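PDB 3P4G: antifreeze protein from Marinomonas primoryensis, which binds to ice, probably through ordered waters anchored on its surface, using a calcium-dependent, right-handed beta-helical solenoid. Local coordinates for residues D141-L153 with N161-N173. Numbering follows the deposited sequence.
With CA (calcium ion), chain I; MG (magnesium ion), chain S; MG (magnesium ion), chain T; CA (calcium ion), chain J.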
# COMPACT_ATOMS: atom_id res chain seq x y z
N ASP A 141 -10.50 0.27 6.39
CA ASP A 141 -9.49 0.96 7.19
C ASP A 141 -8.71 2.01 6.42
O ASP A 141 -8.43 1.86 5.21
CB ASP A 141 -8.52 -0.06 7.74
CG ASP A 141 -9.25 -1.19 8.50
OD1 ASP A 141 -9.82 -0.95 9.60
OD2 ASP A 141 -9.16 -2.34 8.04
N ASN A 142 -8.34 3.06 7.14
CA ASN A 142 -7.45 4.10 6.63
C ASN A 142 -6.11 3.94 7.32
O ASN A 142 -6.07 3.90 8.57
CB ASN A 142 -8.00 5.46 6.93
CG ASN A 142 -7.42 6.51 5.99
OD1 ASN A 142 -7.87 6.65 4.85
ND2 ASN A 142 -6.34 7.20 6.44
N ILE A 143 -5.04 3.75 6.51
CA ILE A 143 -3.66 3.62 7.04
C ILE A 143 -2.77 4.72 6.41
O ILE A 143 -2.71 4.86 5.16
CB ILE A 143 -3.03 2.23 6.79
CG1 ILE A 143 -3.94 1.10 7.35
CG2 ILE A 143 -1.65 2.13 7.40
CD1 ILE A 143 -4.76 0.45 6.27
N GLN A 144 -2.10 5.50 7.25
CA GLN A 144 -1.18 6.48 6.75
C GLN A 144 0.16 6.26 7.47
O GLN A 144 0.21 6.19 8.71
CB GLN A 144 -1.68 7.87 7.07
CG GLN A 144 -0.74 8.93 6.54
CD GLN A 144 -1.34 10.31 6.36
OE1 GLN A 144 -2.51 10.47 5.95
NE2 GLN A 144 -0.54 11.34 6.68
N ILE A 145 1.20 6.13 6.66
CA ILE A 145 2.59 5.89 7.16
C ILE A 145 3.42 7.01 6.58
O ILE A 145 3.56 7.10 5.34
CB ILE A 145 3.16 4.50 6.66
CG1 ILE A 145 2.22 3.34 6.90
CG2 ILE A 145 4.64 4.24 7.24
CD1 ILE A 145 1.84 3.04 8.39
N GLY A 146 3.99 7.86 7.44
CA GLY A 146 4.72 9.04 6.98
C GLY A 146 6.03 8.66 6.32
O GLY A 146 6.43 9.28 5.35
N GLY A 147 6.65 7.59 6.85
CA GLY A 147 7.95 7.12 6.32
C GLY A 147 7.82 5.91 5.41
O GLY A 147 7.03 5.88 4.45
N ASP A 148 8.63 4.89 5.70
CA ASP A 148 8.72 3.69 4.87
C ASP A 148 7.88 2.59 5.47
O ASP A 148 7.62 2.59 6.68
CB ASP A 148 10.17 3.19 4.94
CG ASP A 148 11.16 4.15 4.36
OD1 ASP A 148 10.86 4.77 3.33
OD2 ASP A 148 12.29 4.27 4.88
N VAL A 149 7.45 1.68 4.60
CA VAL A 149 6.86 0.41 5.03
C VAL A 149 7.98 -0.65 4.86
O VAL A 149 8.34 -1.02 3.74
CB VAL A 149 5.63 0.05 4.21
CG1 VAL A 149 5.18 -1.45 4.54
CG2 VAL A 149 4.47 1.02 4.54
N ASN A 150 8.55 -1.09 5.99
CA ASN A 150 9.73 -2.02 5.95
C ASN A 150 9.37 -3.47 6.23
O ASN A 150 10.16 -4.41 5.97
CB ASN A 150 10.77 -1.55 6.93
CG ASN A 150 11.36 -0.26 6.51
OD1 ASN A 150 11.51 -0.02 5.32
ND2 ASN A 150 11.73 0.57 7.48
N ALA A 151 8.17 -3.67 6.73
CA ALA A 151 7.74 -4.98 7.14
C ALA A 151 6.43 -5.40 6.42
O ALA A 151 6.12 -4.84 5.34
CB ALA A 151 7.58 -4.97 8.70
N ALA A 152 5.69 -6.37 6.95
CA ALA A 152 4.39 -6.72 6.34
C ALA A 152 3.34 -5.66 6.63
O ALA A 152 3.28 -5.11 7.72
CB ALA A 152 3.85 -8.10 6.84
N LEU A 153 2.49 -5.37 5.66
CA LEU A 153 1.36 -4.49 5.95
C LEU A 153 0.15 -5.17 5.27
O LEU A 153 0.07 -5.27 4.04
CB LEU A 153 1.60 -3.07 5.44
CG LEU A 153 0.59 -2.02 5.94
CD1 LEU A 153 1.18 -0.60 5.74
CD2 LEU A 153 -0.80 -2.09 5.27
N ASN A 161 -7.69 2.16 2.52
CA ASN A 161 -6.93 3.24 1.91
C ASN A 161 -5.58 3.30 2.62
O ASN A 161 -5.53 3.39 3.87
CB ASN A 161 -7.64 4.56 2.08
CG ASN A 161 -6.89 5.68 1.37
OD1 ASN A 161 -6.69 5.61 0.18
ND2 ASN A 161 -6.42 6.70 2.11
N LEU A 162 -4.51 3.16 1.84
CA LEU A 162 -3.13 3.17 2.36
C LEU A 162 -2.37 4.31 1.69
O LEU A 162 -2.26 4.34 0.45
CB LEU A 162 -2.46 1.82 2.08
CG LEU A 162 -0.95 1.77 2.43
CD1 LEU A 162 -0.70 2.14 3.91
CD2 LEU A 162 -0.45 0.36 2.11
N ILE A 163 -1.83 5.25 2.49
CA ILE A 163 -1.02 6.34 1.96
C ILE A 163 0.35 6.26 2.68
O ILE A 163 0.39 6.26 3.92
CB ILE A 163 -1.60 7.75 2.24
CG1 ILE A 163 -2.95 7.98 1.59
CG2 ILE A 163 -0.64 8.83 1.70
CD1 ILE A 163 -3.43 9.49 1.72
N ILE A 164 1.40 6.04 1.90
CA ILE A 164 2.83 5.93 2.39
C ILE A 164 3.60 7.11 1.90
O ILE A 164 3.64 7.37 0.70
CB ILE A 164 3.42 4.68 1.82
CG1 ILE A 164 2.59 3.54 2.35
CG2 ILE A 164 4.98 4.54 2.14
CD1 ILE A 164 2.71 2.24 1.52
N GLY A 165 4.28 7.81 2.81
CA GLY A 165 5.06 8.97 2.38
C GLY A 165 6.31 8.63 1.58
O GLY A 165 6.66 9.33 0.65
N HIS A 166 7.03 7.64 2.06
CA HIS A 166 8.31 7.28 1.44
C HIS A 166 8.29 5.94 0.66
O HIS A 166 7.49 5.77 -0.28
CB HIS A 166 9.45 7.37 2.47
CG HIS A 166 9.59 8.73 3.11
ND1 HIS A 166 10.37 8.94 4.23
CD2 HIS A 166 9.06 9.93 2.78
CE1 HIS A 166 10.32 10.23 4.56
NE2 HIS A 166 9.54 10.85 3.69
N ASP A 167 9.12 4.95 1.05
CA ASP A 167 9.33 3.75 0.20
C ASP A 167 8.57 2.54 0.73
O ASP A 167 8.18 2.49 1.92
CB ASP A 167 10.82 3.32 0.23
CG ASP A 167 11.75 4.35 -0.35
OD1 ASP A 167 11.34 5.19 -1.16
OD2 ASP A 167 12.94 4.31 0.01
N VAL A 168 8.38 1.57 -0.14
CA VAL A 168 7.95 0.23 0.31
C VAL A 168 9.14 -0.70 0.13
O VAL A 168 9.64 -0.91 -0.98
CB VAL A 168 6.77 -0.29 -0.52
CG1 VAL A 168 6.42 -1.74 -0.09
CG2 VAL A 168 5.50 0.59 -0.39
N SER A 169 9.57 -1.30 1.24
CA SER A 169 10.63 -2.32 1.19
C SER A 169 10.07 -3.64 1.67
O SER A 169 10.65 -4.71 1.37
CB SER A 169 11.82 -1.90 2.06
OG SER A 169 12.58 -0.82 1.48
N GLY A 170 8.97 -3.62 2.41
CA GLY A 170 8.29 -4.85 2.82
C GLY A 170 7.19 -5.28 1.85
O GLY A 170 7.21 -4.91 0.65
N ILE A 171 6.28 -6.13 2.33
CA ILE A 171 5.22 -6.66 1.48
C ILE A 171 3.87 -6.07 1.93
O ILE A 171 3.41 -6.34 3.06
CB ILE A 171 5.18 -8.23 1.52
CG1 ILE A 171 6.47 -8.79 0.90
CG2 ILE A 171 4.01 -8.72 0.70
CD1 ILE A 171 6.74 -10.24 1.14
N VAL A 172 3.26 -5.28 1.05
CA VAL A 172 1.92 -4.70 1.27
C VAL A 172 0.88 -5.59 0.56
O VAL A 172 1.02 -5.90 -0.64
CB VAL A 172 1.85 -3.27 0.67
CG1 VAL A 172 0.42 -2.71 0.65
CG2 VAL A 172 2.76 -2.33 1.43
N ASN A 173 -0.11 -6.03 1.32
CA ASN A 173 -1.20 -6.81 0.79
C ASN A 173 -2.51 -6.16 1.18
O ASN A 173 -2.87 -6.10 2.35
CB ASN A 173 -1.23 -8.21 1.31
CG ASN A 173 -2.03 -9.13 0.39
OD1 ASN A 173 -3.26 -8.93 0.05
ND2 ASN A 173 -1.28 -10.10 -0.14
CA CA I . -10.16 -2.89 10.76
MG MG S . 13.87 5.36 4.47
MG MG T . 14.45 5.08 -1.15
CA CA J . -9.47 -3.77 6.24
O HOH W 1 11.63 7.45 6.10
O HOH W 2 12.82 6.56 3.13
O HOH W 3 12.70 1.26 3.18
O HOH W 4 14.14 4.22 2.76
O HOH W 5 15.58 6.20 4.00
O HOH W 6 13.94 6.19 6.33
O HOH W 7 15.15 3.93 5.27
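Asp148 and Asp167, at equivalent places in successive coils of this right-handed beta-helix, illustrate how a solenoid repeats its polar turns along with its strands. From CB, which packs 3.7 Å from Asp167 O, the Asp148 side chain turns CG beside its own backbone N (chi1 -64°), and its two oxygens then divide the work. OD1 spends its anti lone pair on Asp167 N at 2.9 Å and also accepts a hydrogen bond from a water; OD2 binds a magnesium ion at 2.0 Å, whose other five ligands are waters. The plane of the His166 ring is inclined 61° to that of this carboxylate, and one ring face lies over Gly146 O, 3.7 Å from the ring plane, while ND1 meets a water at its edge. With His166 reduced to an alanine, Gly146 O is likely to lose the ring over it and that water its nitrogen partner. In the interior, between successive coils, Leu153 CD1 meets Leu162 CD1 tip to tip at 3.8 Å, and the Val149 side chain crosses that of Ile164 at about a right angle, CG2 against CD1. Asp141, just before strand 142-145, binds one calcium ion through OD1 together with Asp122, another through OD2 with Asp160. Strand 142-145 runs parallel between strands 123-126 and 161-164, with strand 180-183 beyond.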